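Local coordinates for protein histidine acid phosphatase (Bifidobacterium longum subsp. infantis, PDB 6RXE) that probably removes phosphate groups from myo-inositol hexakisphosphate and other inositol polyphosphates, and from 2,3-bisphosphoglycerate, at residues L188-V193 against A400-P405; M42-S47 against S438-A443; Y9-Q14 against A348-D353; S415-P420 against N431-G436. All coordinates share one frame; numbering follows the deposited sequence.

Overall arrangement
Three of the four contacts converge on one bound inositol hexasulphate and together illustrate how a phosphatase pocket is assembled from distant parts of the chain. Contacts 1 and 2, their centres about 12 Å apart, meet where Ala400 CB packs on Thr440 OG1 (3.2 Å) and Arg44. Contact 3, its centre about 13 Å from that of contact 2, adds the N-terminal loop. The two join through Arg44 NH1 and Ser12 O, 2.8 Å apart in a probable hydrogen bond. Contact 4 lies behind this wall: Trp434, whose side chain is about 8 Å from the ligand, packs on Met404 of contact 1 and on Asp350 and Asp353 of contact 3.

Contact 1: L188-V193 against A400-P405; sequences LYFHKV and AETMMP. With IHS (D-myo-inositol-hexasulphate), chain C.
In the wall of the inositol-polyphosphate pocket, Glu401 of the His-Ala-Glu sequence known from MINPP1-type phosphatases packs on His191. Glu401 CB sits almost squarely over the imidazole, a CH-pi contact 3.4 Å from the centroid of the His191 ring. From there the Glu401 chain bends at chi2 (-66°), carrying its carboxylate off the ring and toward the bound hexasulphate. His191 ND1 lies 2.9 Å from a water that also bonds Thr402 OG1 and hangs over the centre of the Phe190 ring, while His191 NE2 is buried without a polar partner. Phe190 brings its CE2 to within 3.6 Å of Thr402 CG2, and its edge takes the ring carbon CG of Pro405. The loop and the helix each hold sulfate. Lys192, extended beyond CG, places NZ 2.7 Å from IHS O46 and also bonds O25, whereas Ala400 N donates to IHS O24 at 2.8 Å along a nearly straight line. Because Ala400 opens its helix, the helix end probably helps attract the anion. Helix 400-410 is wedged here between strand 35-44, through Met42 and Arg44, and helix 339-357, through Asp353 and Lys357.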
# COMPACT_ATOMS: atom_id res chain seq x y z
N LEU A 188 3.76 -5.06 -11.20
CA LEU A 188 3.16 -4.06 -10.32
C LEU A 188 1.72 -4.37 -9.94
O LEU A 188 1.08 -3.56 -9.26
CB LEU A 188 3.21 -2.68 -10.98
CG LEU A 188 4.61 -2.18 -11.34
CD1 LEU A 188 4.55 -0.84 -12.07
CD2 LEU A 188 5.46 -2.08 -10.08
N TYR A 189 1.19 -5.53 -10.35
CA TYR A 189 -0.16 -5.95 -10.00
C TYR A 189 -0.24 -7.47 -10.05
O TYR A 189 -1.20 -8.04 -10.57
CB TYR A 189 -1.21 -5.32 -10.93
CG TYR A 189 -2.54 -5.04 -10.27
CD1 TYR A 189 -2.69 -4.01 -9.35
CD2 TYR A 189 -3.66 -5.82 -10.56
CE1 TYR A 189 -3.91 -3.75 -8.74
CE2 TYR A 189 -4.89 -5.57 -9.96
CZ TYR A 189 -5.00 -4.53 -9.05
OH TYR A 189 -6.22 -4.28 -8.45
N PHE A 190 0.78 -8.13 -9.51
CA PHE A 190 0.95 -9.58 -9.63
C PHE A 190 0.05 -10.38 -8.71
O PHE A 190 0.08 -11.62 -8.76
CB PHE A 190 2.42 -9.93 -9.38
CG PHE A 190 3.01 -9.28 -8.15
CD1 PHE A 190 2.49 -9.52 -6.89
CD2 PHE A 190 4.06 -8.39 -8.28
CE1 PHE A 190 3.03 -8.91 -5.77
CE2 PHE A 190 4.60 -7.77 -7.16
CZ PHE A 190 4.08 -8.03 -5.90
N HIS A 191 -0.76 -9.73 -7.87
CA HIS A 191 -1.58 -10.44 -6.89
C HIS A 191 -2.97 -10.80 -7.40
O HIS A 191 -3.70 -11.52 -6.71
CB HIS A 191 -1.71 -9.61 -5.61
CG HIS A 191 -2.35 -8.28 -5.82
ND1 HIS A 191 -1.73 -7.27 -6.53
CD2 HIS A 191 -3.54 -7.78 -5.42
CE1 HIS A 191 -2.52 -6.21 -6.56
NE2 HIS A 191 -3.63 -6.49 -5.89
N LYS A 192 -3.37 -10.31 -8.57
CA LYS A 192 -4.69 -10.59 -9.12
C LYS A 192 -4.58 -10.97 -10.59
O LYS A 192 -3.70 -10.49 -11.31
CB LYS A 192 -5.62 -9.37 -8.99
CG LYS A 192 -6.13 -9.10 -7.58
CD LYS A 192 -6.91 -7.79 -7.56
CE LYS A 192 -7.47 -7.50 -6.18
NZ LYS A 192 -8.10 -6.15 -6.11
N VAL A 193 -5.50 -11.83 -11.04
CA VAL A 193 -5.53 -12.19 -12.45
C VAL A 193 -5.99 -11.01 -13.30
O VAL A 193 -5.46 -10.76 -14.38
CB VAL A 193 -6.42 -13.43 -12.66
CG1 VAL A 193 -6.88 -13.54 -14.11
CG2 VAL A 193 -5.67 -14.69 -12.24
N ALA A 400 -0.05 -1.12 -2.11
CA ALA A 400 0.27 -1.83 -0.87
C ALA A 400 0.32 -3.33 -1.10
O ALA A 400 1.14 -4.03 -0.49
CB ALA A 400 -0.75 -1.48 0.21
N GLU A 401 -0.56 -3.84 -1.96
CA GLU A 401 -0.54 -5.25 -2.33
C GLU A 401 0.72 -5.62 -3.09
O GLU A 401 1.02 -6.82 -3.22
CB GLU A 401 -1.75 -5.62 -3.19
CG GLU A 401 -3.06 -4.96 -2.80
CD GLU A 401 -3.57 -5.41 -1.46
OE1 GLU A 401 -3.18 -6.51 -1.02
OE2 GLU A 401 -4.39 -4.68 -0.85
N THR A 402 1.44 -4.64 -3.63
CA THR A 402 2.75 -4.86 -4.24
C THR A 402 3.86 -4.80 -3.20
O THR A 402 4.77 -5.63 -3.21
CB THR A 402 3.01 -3.82 -5.35
OG1 THR A 402 1.80 -3.54 -6.05
CG2 THR A 402 4.05 -4.33 -6.34
N MET A 403 3.77 -3.83 -2.28
CA MET A 403 4.86 -3.58 -1.33
C MET A 403 4.91 -4.65 -0.24
O MET A 403 6.00 -5.04 0.19
CB MET A 403 4.69 -2.19 -0.72
CG MET A 403 5.78 -1.80 0.29
SD MET A 403 7.45 -1.73 -0.40
CE MET A 403 7.35 -0.19 -1.33
N MET A 404 3.76 -5.11 0.24
CA MET A 404 3.79 -6.06 1.36
C MET A 404 4.50 -7.36 0.99
O MET A 404 5.46 -7.73 1.69
CB MET A 404 2.37 -6.29 1.87
CG MET A 404 1.85 -5.11 2.68
SD MET A 404 0.23 -5.36 3.41
CE MET A 404 -0.81 -5.22 1.96
N PRO A 405 4.13 -8.08 -0.08
CA PRO A 405 4.90 -9.28 -0.42
C PRO A 405 6.31 -8.96 -0.89
O PRO A 405 7.21 -9.77 -0.66
CB PRO A 405 4.06 -9.94 -1.54
CG PRO A 405 3.30 -8.82 -2.14
CD PRO A 405 2.98 -7.89 -0.99
C1 IHS C . -7.94 -3.43 -0.83
O1 IHS C . -9.27 -3.81 -0.48
S1 IHS C . -9.40 -5.08 0.33
C2 IHS C . -7.51 -2.33 0.09
O2 IHS C . -8.42 -5.10 1.44
S2 IHS C . -9.21 -0.77 1.21
C3 IHS C . -6.09 -1.87 -0.26
O3 IHS C . -10.80 -5.23 0.83
S3 IHS C . -4.89 -1.12 1.80
C4 IHS C . -5.94 -1.46 -1.72
O4 IHS C . -9.27 -6.32 -0.56
S4 IHS C . -4.00 0.10 -2.39
C5 IHS C . -6.52 -2.49 -2.68
S5 IHS C . -5.77 -2.58 -5.12
C6 IHS C . -7.90 -2.98 -2.29
S6 IHS C . -9.52 -3.89 -3.93
O12 IHS C . -8.43 -1.25 -0.03
O13 IHS C . -5.72 -0.79 0.56
O14 IHS C . -4.51 -1.30 -2.01
O15 IHS C . -6.60 -1.91 -4.00
O16 IHS C . -8.25 -4.03 -3.14
O22 IHS C . -9.50 -1.89 2.18
O23 IHS C . -5.76 -1.78 2.87
O24 IHS C . -2.51 0.18 -2.10
O25 IHS C . -6.49 -3.78 -5.68
O26 IHS C . -9.34 -2.92 -5.07
O32 IHS C . -10.49 -0.08 0.78
O33 IHS C . -3.70 -1.99 1.46
O34 IHS C . -4.74 1.21 -1.66
O35 IHS C . -4.40 -2.93 -4.65
O36 IHS C . -10.69 -3.49 -3.05
O42 IHS C . -8.36 0.13 2.08
O43 IHS C . -4.23 0.15 2.34
O44 IHS C . -4.32 0.44 -3.82
O45 IHS C . -5.70 -1.70 -6.32
O46 IHS C . -9.97 -5.24 -4.43
O HOH W 1 1.04 -6.45 -6.93

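Contact 2: M42-S47 against S438-A443; sequences MARHGS and SVTPMA. With IHS (D-myo-inositol-hexasulphate), chain C.
Sulfate oxygen O34 of the hexasulphate is gripped by Arg44 NH2 at 3.0 Å and by His45 NE2, and both side chains rest against Met442. They begin the Arg-His-Gly signature of histidine acid phosphatases, which in this family carries the nucleophilic histidine. Arg44 runs out straight, CG anti to the backbone N (chi1 -176°), and its NE reaches IHS O24 at 2.9 Å. NH1 turns the other way, toward Ser12 O and, in a weak bond, Thr440 O. Met442 SD covers the centre of one guanidinium face, and its CE lies 3.5 Å from Arg44 NH2. A leucine in place of Arg44 would remove the guanidinium and is likely to leave O24 and O34 short of positive charge and Ser12 O without its donor. The His45 ring is fixed in rotation by ND1, which donates to Gly46 O at 2.7 Å, in the ring plane and nearly straight, so that NE2 faces the sulfate. The signature's backbone is held too: Ala443 N donates to His45 O at 2.9 Å, rising well above the carbonyl plane. Ala443, with a left-handed backbone, also directs its CA hydrogen at Arg44 O, 3.3 Å from the CA, with an angle of 164° at the hydrogen.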
# COMPACT_ATOMS: atom_id res chain seq x y z
N MET A 42 10.36 1.13 -6.64
CA MET A 42 8.94 0.81 -6.65
C MET A 42 8.29 1.51 -5.46
O MET A 42 8.73 1.32 -4.32
CB MET A 42 8.67 -0.69 -6.59
CG MET A 42 7.20 -1.05 -6.82
SD MET A 42 6.11 -0.82 -5.38
CE MET A 42 6.72 -2.11 -4.29
N ALA A 43 7.26 2.29 -5.73
CA ALA A 43 6.60 3.09 -4.71
C ALA A 43 5.10 2.81 -4.73
O ALA A 43 4.50 2.70 -5.80
CB ALA A 43 6.85 4.59 -4.94
N ARG A 44 4.51 2.71 -3.54
CA ARG A 44 3.06 2.72 -3.47
C ARG A 44 2.54 4.09 -3.91
O ARG A 44 3.23 5.10 -3.81
CB ARG A 44 2.58 2.42 -2.04
CG ARG A 44 1.07 2.33 -1.92
CD ARG A 44 0.60 2.08 -0.49
NE ARG A 44 -0.85 1.93 -0.45
CZ ARG A 44 -1.57 1.91 0.67
NH1 ARG A 44 -0.96 2.03 1.85
NH2 ARG A 44 -2.89 1.77 0.61
N HIS A 45 1.32 4.10 -4.44
CA HIS A 45 0.63 5.36 -4.68
C HIS A 45 0.61 6.19 -3.40
O HIS A 45 0.64 5.65 -2.29
CB HIS A 45 -0.79 5.09 -5.16
CG HIS A 45 -1.64 4.40 -4.14
ND1 HIS A 45 -2.16 5.05 -3.04
CD2 HIS A 45 -2.05 3.11 -4.05
CE1 HIS A 45 -2.85 4.19 -2.31
NE2 HIS A 45 -2.80 3.01 -2.90
N GLY A 46 0.55 7.51 -3.56
CA GLY A 46 0.42 8.39 -2.42
C GLY A 46 -0.99 8.35 -1.84
O GLY A 46 -1.87 7.61 -2.28
N SER A 47 -1.19 9.20 -0.82
CA SER A 47 -2.47 9.26 -0.11
C SER A 47 -3.64 9.34 -1.09
O SER A 47 -3.58 10.04 -2.10
CB SER A 47 -2.51 10.46 0.83
OG SER A 47 -1.65 10.27 1.94
N SER A 438 4.46 1.29 8.94
CA SER A 438 5.87 1.37 8.58
C SER A 438 6.24 0.47 7.41
O SER A 438 7.12 0.84 6.62
CB SER A 438 6.74 1.01 9.79
OG SER A 438 6.37 -0.25 10.32
N VAL A 439 5.58 -0.67 7.26
CA VAL A 439 5.86 -1.55 6.13
C VAL A 439 5.30 -0.95 4.84
O VAL A 439 5.99 -0.90 3.81
CB VAL A 439 5.32 -2.96 6.40
CG1 VAL A 439 5.39 -3.82 5.14
CG2 VAL A 439 6.09 -3.62 7.56
N THR A 440 4.06 -0.47 4.87
CA THR A 440 3.39 0.01 3.66
C THR A 440 2.52 1.24 3.92
O THR A 440 1.32 1.25 3.65
CB THR A 440 2.57 -1.13 3.04
OG1 THR A 440 1.91 -0.67 1.85
CG2 THR A 440 1.54 -1.69 4.04
N PRO A 441 3.12 2.34 4.38
CA PRO A 441 2.37 3.60 4.43
C PRO A 441 2.05 4.08 3.03
O PRO A 441 2.56 3.56 2.03
CB PRO A 441 3.33 4.57 5.14
CG PRO A 441 4.68 4.05 4.79
CD PRO A 441 4.53 2.54 4.79
N MET A 442 1.18 5.09 2.95
CA MET A 442 0.98 5.76 1.67
C MET A 442 2.32 6.26 1.16
O MET A 442 3.14 6.78 1.92
CB MET A 442 -0.02 6.91 1.83
CG MET A 442 -1.42 6.48 2.29
SD MET A 442 -2.38 5.62 1.02
CE MET A 442 -3.69 4.89 2.00
N ALA A 443 2.57 6.05 -0.14
CA ALA A 443 3.81 6.41 -0.82
C ALA A 443 5.02 5.60 -0.34
O ALA A 443 6.16 5.98 -0.63
CB ALA A 443 4.10 7.91 -0.70
C1 IHS C . -7.94 -3.43 -0.83
O1 IHS C . -9.27 -3.81 -0.48
S1 IHS C . -9.40 -5.08 0.33
C2 IHS C . -7.51 -2.33 0.09
O2 IHS C . -8.42 -5.10 1.44
S2 IHS C . -9.21 -0.77 1.21
C3 IHS C . -6.09 -1.87 -0.26
O3 IHS C . -10.80 -5.23 0.83
S3 IHS C . -4.89 -1.12 1.80
C4 IHS C . -5.94 -1.46 -1.72
O4 IHS C . -9.27 -6.32 -0.56
S4 IHS C . -4.00 0.10 -2.39
C5 IHS C . -6.52 -2.49 -2.68
S5 IHS C . -5.77 -2.58 -5.12
C6 IHS C . -7.90 -2.98 -2.29
S6 IHS C . -9.52 -3.89 -3.93
O12 IHS C . -8.43 -1.25 -0.03
O13 IHS C . -5.72 -0.79 0.56
O14 IHS C . -4.51 -1.30 -2.01
O15 IHS C . -6.60 -1.91 -4.00
O16 IHS C . -8.25 -4.03 -3.14
O22 IHS C . -9.50 -1.89 2.18
O23 IHS C . -5.76 -1.78 2.87
O24 IHS C . -2.51 0.18 -2.10
O25 IHS C . -6.49 -3.78 -5.68
O26 IHS C . -9.34 -2.92 -5.07
O32 IHS C . -10.49 -0.08 0.78
O33 IHS C . -3.70 -1.99 1.46
O34 IHS C . -4.74 1.21 -1.66
O35 IHS C . -4.40 -2.93 -4.65
O36 IHS C . -10.69 -3.49 -3.05
O42 IHS C . -8.36 0.13 2.08
O43 IHS C . -4.23 0.15 2.34
O44 IHS C . -4.32 0.44 -3.82
O45 IHS C . -5.70 -1.70 -6.32
O46 IHS C . -9.97 -5.24 -4.43

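Contact 3: Y9-Q14 against A348-D353; sequences YYSSKQ and ALDAED. With IHS (D-myo-inositol-hexasulphate), chain C.
Ser11 and Asp350 form the direct polar link between the N-terminal loop and helix 339-357, and their conformations explain it. With OG anti to the backbone N (chi1 180°), Ser11 points its hydroxyl at the helix and donates to Asp350 OD1 at 2.7 Å. The approach is from above the carboxylate plane, not within it. The methyl CD2 of Leu349, one residue earlier on the helix, lies 3.5 Å from Ser11 OG. The second carboxylate oxygen, Asp350 OD2, is held by Tyr429 OH and Gly436 N, which fixes the rotation of the group. Ser12 touches the helix only loosely, OG near Leu349 CD2; its polar link is a water, to which Ser12 OG donates at 2.8 Å and which donates to Asp350 OD1 and, at 2.6 Å, to Asp353 OD2. Lys13 bends at chi2 (75°) and curls back along the loop, letting its NZ donate to Ser12 OG at 3.0 Å and to the sulfate oxygen IHS O43 at 2.7 Å. Polar groups thus run from the ligand pocket, where the loop brings Lys13, through serine and water to carboxylates of a helix that also carries the zinc ligand Glu352. Lys13 NZ stays 5.3 Å from Asp353 OD2, so the acid does not pair with it but probably stabilises its positive charge from a distance, keeping the ammonium suited to an anionic ligand.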
# COMPACT_ATOMS: atom_id res chain seq x y z
N TYR A 9 -2.23 5.47 15.18
CA TYR A 9 -2.69 4.16 14.73
C TYR A 9 -3.49 4.25 13.43
O TYR A 9 -4.65 3.86 13.35
CB TYR A 9 -3.49 3.45 15.83
CG TYR A 9 -2.89 3.56 17.22
CD1 TYR A 9 -1.74 2.86 17.56
CD2 TYR A 9 -3.50 4.34 18.20
CE1 TYR A 9 -1.19 2.95 18.84
CE2 TYR A 9 -2.96 4.44 19.48
CZ TYR A 9 -1.81 3.74 19.79
OH TYR A 9 -1.28 3.83 21.06
N TYR A 10 -2.83 4.76 12.39
CA TYR A 10 -3.42 4.84 11.06
C TYR A 10 -3.18 3.60 10.21
O TYR A 10 -3.72 3.51 9.10
CB TYR A 10 -2.88 6.07 10.32
CG TYR A 10 -3.27 7.39 10.96
CD1 TYR A 10 -4.50 7.54 11.57
CD2 TYR A 10 -2.43 8.49 10.92
CE1 TYR A 10 -4.87 8.73 12.15
CE2 TYR A 10 -2.80 9.70 11.50
CZ TYR A 10 -4.03 9.81 12.11
OH TYR A 10 -4.44 10.99 12.69
N SER A 11 -2.38 2.64 10.71
CA SER A 11 -2.12 1.40 9.99
C SER A 11 -1.63 1.69 8.57
O SER A 11 -0.89 2.66 8.35
CB SER A 11 -3.37 0.51 9.97
OG SER A 11 -3.15 -0.70 9.27
N SER A 12 -2.05 0.87 7.60
CA SER A 12 -1.63 1.05 6.21
C SER A 12 -2.22 2.30 5.55
O SER A 12 -1.94 2.54 4.37
CB SER A 12 -2.01 -0.19 5.39
OG SER A 12 -3.32 -0.63 5.69
N LYS A 13 -3.02 3.10 6.26
CA LYS A 13 -3.44 4.39 5.73
C LYS A 13 -2.64 5.54 6.33
O LYS A 13 -3.01 6.70 6.16
CB LYS A 13 -4.95 4.60 5.96
CG LYS A 13 -5.81 3.83 4.96
CD LYS A 13 -5.81 2.34 5.31
CE LYS A 13 -6.44 1.47 4.27
NZ LYS A 13 -5.98 0.06 4.45
N GLN A 14 -1.53 5.23 7.00
CA GLN A 14 -0.60 6.23 7.48
C GLN A 14 -0.09 7.08 6.32
O GLN A 14 0.49 6.53 5.37
CB GLN A 14 0.57 5.55 8.18
CG GLN A 14 1.74 6.46 8.52
CD GLN A 14 1.37 7.50 9.55
OE1 GLN A 14 0.76 7.19 10.57
NE2 GLN A 14 1.74 8.76 9.29
N ALA A 348 -5.99 -5.51 14.35
CA ALA A 348 -6.83 -6.45 13.62
C ALA A 348 -6.65 -6.28 12.11
O ALA A 348 -6.37 -7.24 11.39
CB ALA A 348 -8.29 -6.27 14.02
N LEU A 349 -6.77 -5.03 11.64
CA LEU A 349 -6.48 -4.74 10.24
C LEU A 349 -5.09 -5.23 9.85
O LEU A 349 -4.94 -5.99 8.89
CB LEU A 349 -6.62 -3.24 9.98
CG LEU A 349 -6.49 -2.79 8.53
CD1 LEU A 349 -7.63 -3.37 7.70
CD2 LEU A 349 -6.48 -1.27 8.44
N ASP A 350 -4.07 -4.84 10.63
CA ASP A 350 -2.72 -5.27 10.31
C ASP A 350 -2.66 -6.78 10.22
O ASP A 350 -2.05 -7.33 9.29
CB ASP A 350 -1.71 -4.74 11.34
CG ASP A 350 -1.20 -3.34 11.02
OD1 ASP A 350 -1.55 -2.79 9.95
OD2 ASP A 350 -0.42 -2.79 11.82
N ALA A 351 -3.35 -7.47 11.14
CA ALA A 351 -3.31 -8.92 11.14
C ALA A 351 -3.79 -9.47 9.81
O ALA A 351 -3.11 -10.28 9.17
CB ALA A 351 -4.15 -9.47 12.29
N GLU A 352 -4.94 -8.97 9.35
CA GLU A 352 -5.49 -9.46 8.09
C GLU A 352 -4.47 -9.31 6.97
O GLU A 352 -4.27 -10.23 6.17
CB GLU A 352 -6.79 -8.73 7.75
CG GLU A 352 -7.20 -8.87 6.30
CD GLU A 352 -8.29 -7.89 5.91
OE1 GLU A 352 -9.12 -8.23 5.04
OE2 GLU A 352 -8.32 -6.77 6.48
N ASP A 353 -3.76 -8.17 6.94
CA ASP A 353 -2.76 -7.99 5.89
C ASP A 353 -1.57 -8.92 6.12
O ASP A 353 -1.14 -9.62 5.20
CB ASP A 353 -2.33 -6.53 5.82
CG ASP A 353 -3.39 -5.64 5.19
OD1 ASP A 353 -3.96 -6.04 4.15
OD2 ASP A 353 -3.66 -4.54 5.72
C1 IHS C . -7.94 -3.43 -0.83
O1 IHS C . -9.27 -3.81 -0.48
S1 IHS C . -9.40 -5.08 0.33
C2 IHS C . -7.51 -2.33 0.09
O2 IHS C . -8.42 -5.10 1.44
S2 IHS C . -9.21 -0.77 1.21
C3 IHS C . -6.09 -1.87 -0.26
O3 IHS C . -10.80 -5.23 0.83
S3 IHS C . -4.89 -1.12 1.80
C4 IHS C . -5.94 -1.46 -1.72
O4 IHS C . -9.27 -6.32 -0.56
S4 IHS C . -4.00 0.10 -2.39
C5 IHS C . -6.52 -2.49 -2.68
S5 IHS C . -5.77 -2.58 -5.12
C6 IHS C . -7.90 -2.98 -2.29
S6 IHS C . -9.52 -3.89 -3.93
O12 IHS C . -8.43 -1.25 -0.03
O13 IHS C . -5.72 -0.79 0.56
O14 IHS C . -4.51 -1.30 -2.01
O15 IHS C . -6.60 -1.91 -4.00
O16 IHS C . -8.25 -4.03 -3.14
O22 IHS C . -9.50 -1.89 2.18
O23 IHS C . -5.76 -1.78 2.87
O24 IHS C . -2.51 0.18 -2.10
O25 IHS C . -6.49 -3.78 -5.68
O26 IHS C . -9.34 -2.92 -5.07
O32 IHS C . -10.49 -0.08 0.78
O33 IHS C . -3.70 -1.99 1.46
O34 IHS C . -4.74 1.21 -1.66
O35 IHS C . -4.40 -2.93 -4.65
O36 IHS C . -10.69 -3.49 -3.05
O42 IHS C . -8.36 0.13 2.08
O43 IHS C . -4.23 0.15 2.34
O44 IHS C . -4.32 0.44 -3.82
O45 IHS C . -5.70 -1.70 -6.32
O46 IHS C . -9.97 -5.24 -4.43
O HOH W 2 -2.44 -2.79 7.22

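Contact 4: S415-P420 against N431-G436; sequences STQQAP and NNEWRG
Glu433 holds CG between its backbone N and carbonyl carbon (chi1 70°) and is extended beyond, which lifts its carboxylate across to Thr416. Thr416 turns OG1 into the equivalent rotamer (chi1 68°), putting hydroxyl and backbone amide on the same face of the acid. Both donate to one oxygen: Thr416 OG1 lies 2.6 Å from Glu433 OE2, and Thr416 N reaches that oxygen at 3.1 Å, on its anti side. OE1 accepts a hydrogen bond from a water that also donates to Gln417 OE1. An alanine in place of Glu433 would remove the carboxylate, and would probably leave both Thr416 donors without their acceptor and free the loop at Thr416 to shift.

Next along the two loops, the amides of Gln417 and Asn432 stack with their planes 25° apart, the side chains running antiparallel. Asn432 ND2 donates to Gln417 O at 3.1 Å, well above the carbonyl plane, while Gln417 OE1 receives Glu433 N at 3.3 Å. Asn432 OD1 closes an Asx turn by taking Trp434 N at 2.9 Å, in the carbonyl plane and on a lone pair. Trp434 NE1 donates to a water that lies 2.9 Å from Ser415 OG.

These bonds tie together the two ends of the excursion between helices 400-410 and 436-439, seating Trp434 against Met404 and, edge to face, Phe354. Glu433 is the charged group that bonds across the contact, Arg435 NH2 serving its own segment at Asn432 O and Trp434 O; the acid's negative charge is probably eased by the backbone N-H and the hydroxyl of Thr416 and by the water on OE1.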
# COMPACT_ATOMS: atom_id res chain seq x y z
N SER A 415 9.53 -6.75 8.06
CA SER A 415 8.95 -7.90 7.37
C SER A 415 9.86 -9.12 7.44
O SER A 415 9.84 -9.97 6.54
CB SER A 415 8.64 -7.54 5.91
OG SER A 415 7.72 -6.47 5.82
N THR A 416 10.65 -9.24 8.50
CA THR A 416 11.58 -10.35 8.61
C THR A 416 11.03 -11.52 9.42
O THR A 416 11.65 -12.59 9.43
CB THR A 416 12.90 -9.89 9.25
OG1 THR A 416 12.67 -9.54 10.62
CG2 THR A 416 13.47 -8.69 8.52
N GLN A 417 9.89 -11.36 10.09
CA GLN A 417 9.47 -12.27 11.15
C GLN A 417 8.12 -12.88 10.80
O GLN A 417 7.09 -12.20 10.82
CB GLN A 417 9.41 -11.52 12.48
CG GLN A 417 9.30 -12.42 13.69
CD GLN A 417 9.19 -11.62 14.97
OE1 GLN A 417 9.10 -10.39 14.94
NE2 GLN A 417 9.20 -12.31 16.11
N GLN A 418 8.12 -14.18 10.52
CA GLN A 418 6.87 -14.89 10.31
C GLN A 418 6.25 -15.27 11.65
O GLN A 418 6.95 -15.42 12.65
CB GLN A 418 7.12 -16.15 9.46
CG GLN A 418 7.10 -15.88 7.97
CD GLN A 418 7.37 -17.13 7.15
OE1 GLN A 418 8.26 -17.92 7.47
NE2 GLN A 418 6.58 -17.32 6.11
N ALA A 419 4.93 -15.38 11.66
CA ALA A 419 4.22 -15.79 12.87
C ALA A 419 4.28 -17.31 13.03
O ALA A 419 4.58 -18.02 12.07
CB ALA A 419 2.77 -15.31 12.81
N PRO A 420 4.01 -17.82 14.23
CA PRO A 420 4.06 -19.28 14.43
C PRO A 420 3.03 -20.00 13.57
O PRO A 420 2.00 -19.44 13.19
CB PRO A 420 3.75 -19.45 15.92
CG PRO A 420 4.09 -18.14 16.54
CD PRO A 420 3.76 -17.11 15.50
N ASN A 431 4.59 -9.65 19.88
CA ASN A 431 5.50 -10.71 19.47
C ASN A 431 6.05 -10.54 18.06
O ASN A 431 6.84 -11.38 17.61
CB ASN A 431 4.84 -12.09 19.62
CG ASN A 431 3.72 -12.36 18.60
OD1 ASN A 431 3.55 -11.64 17.62
ND2 ASN A 431 2.94 -13.41 18.86
N ASN A 432 5.68 -9.47 17.35
CA ASN A 432 6.06 -9.35 15.95
C ASN A 432 6.32 -7.89 15.60
O ASN A 432 5.62 -6.99 16.08
CB ASN A 432 4.97 -9.93 15.03
CG ASN A 432 5.49 -10.26 13.65
OD1 ASN A 432 5.97 -9.38 12.93
ND2 ASN A 432 5.43 -11.53 13.29
N GLU A 433 7.31 -7.67 14.73
CA GLU A 433 7.73 -6.32 14.36
C GLU A 433 6.87 -5.69 13.27
O GLU A 433 6.94 -4.47 13.08
CB GLU A 433 9.18 -6.35 13.89
CG GLU A 433 9.35 -7.06 12.55
CD GLU A 433 10.79 -7.42 12.24
OE1 GLU A 433 11.59 -7.55 13.18
OE2 GLU A 433 11.11 -7.56 11.04
N TRP A 434 6.06 -6.48 12.57
CA TRP A 434 5.33 -5.98 11.41
C TRP A 434 4.29 -4.94 11.81
O TRP A 434 3.46 -5.18 12.70
CB TRP A 434 4.64 -7.15 10.70
CG TRP A 434 4.29 -6.90 9.26
CD1 TRP A 434 5.02 -7.29 8.16
CD2 TRP A 434 3.10 -6.27 8.75
NE1 TRP A 434 4.36 -6.92 7.01
CE2 TRP A 434 3.18 -6.29 7.35
CE3 TRP A 434 1.99 -5.68 9.36
CZ2 TRP A 434 2.19 -5.74 6.53
CZ3 TRP A 434 1.00 -5.14 8.55
CH2 TRP A 434 1.11 -5.17 7.15
N ARG A 435 4.33 -3.78 11.15
CA ARG A 435 3.31 -2.75 11.28
C ARG A 435 2.97 -2.23 9.90
O ARG A 435 3.86 -1.95 9.10
CB ARG A 435 3.78 -1.58 12.16
CG ARG A 435 4.24 -1.95 13.55
CD ARG A 435 3.07 -2.29 14.46
NE ARG A 435 3.53 -2.44 15.84
CZ ARG A 435 4.10 -3.54 16.32
NH1 ARG A 435 4.50 -3.59 17.58
NH2 ARG A 435 4.27 -4.60 15.53
N GLY A 436 1.67 -2.08 9.62
CA GLY A 436 1.27 -1.54 8.33
C GLY A 436 1.73 -0.11 8.12
O GLY A 436 2.06 0.28 7.00
O HOH W 3 5.45 -7.52 4.41
O HOH W 4 11.48 -9.20 15.01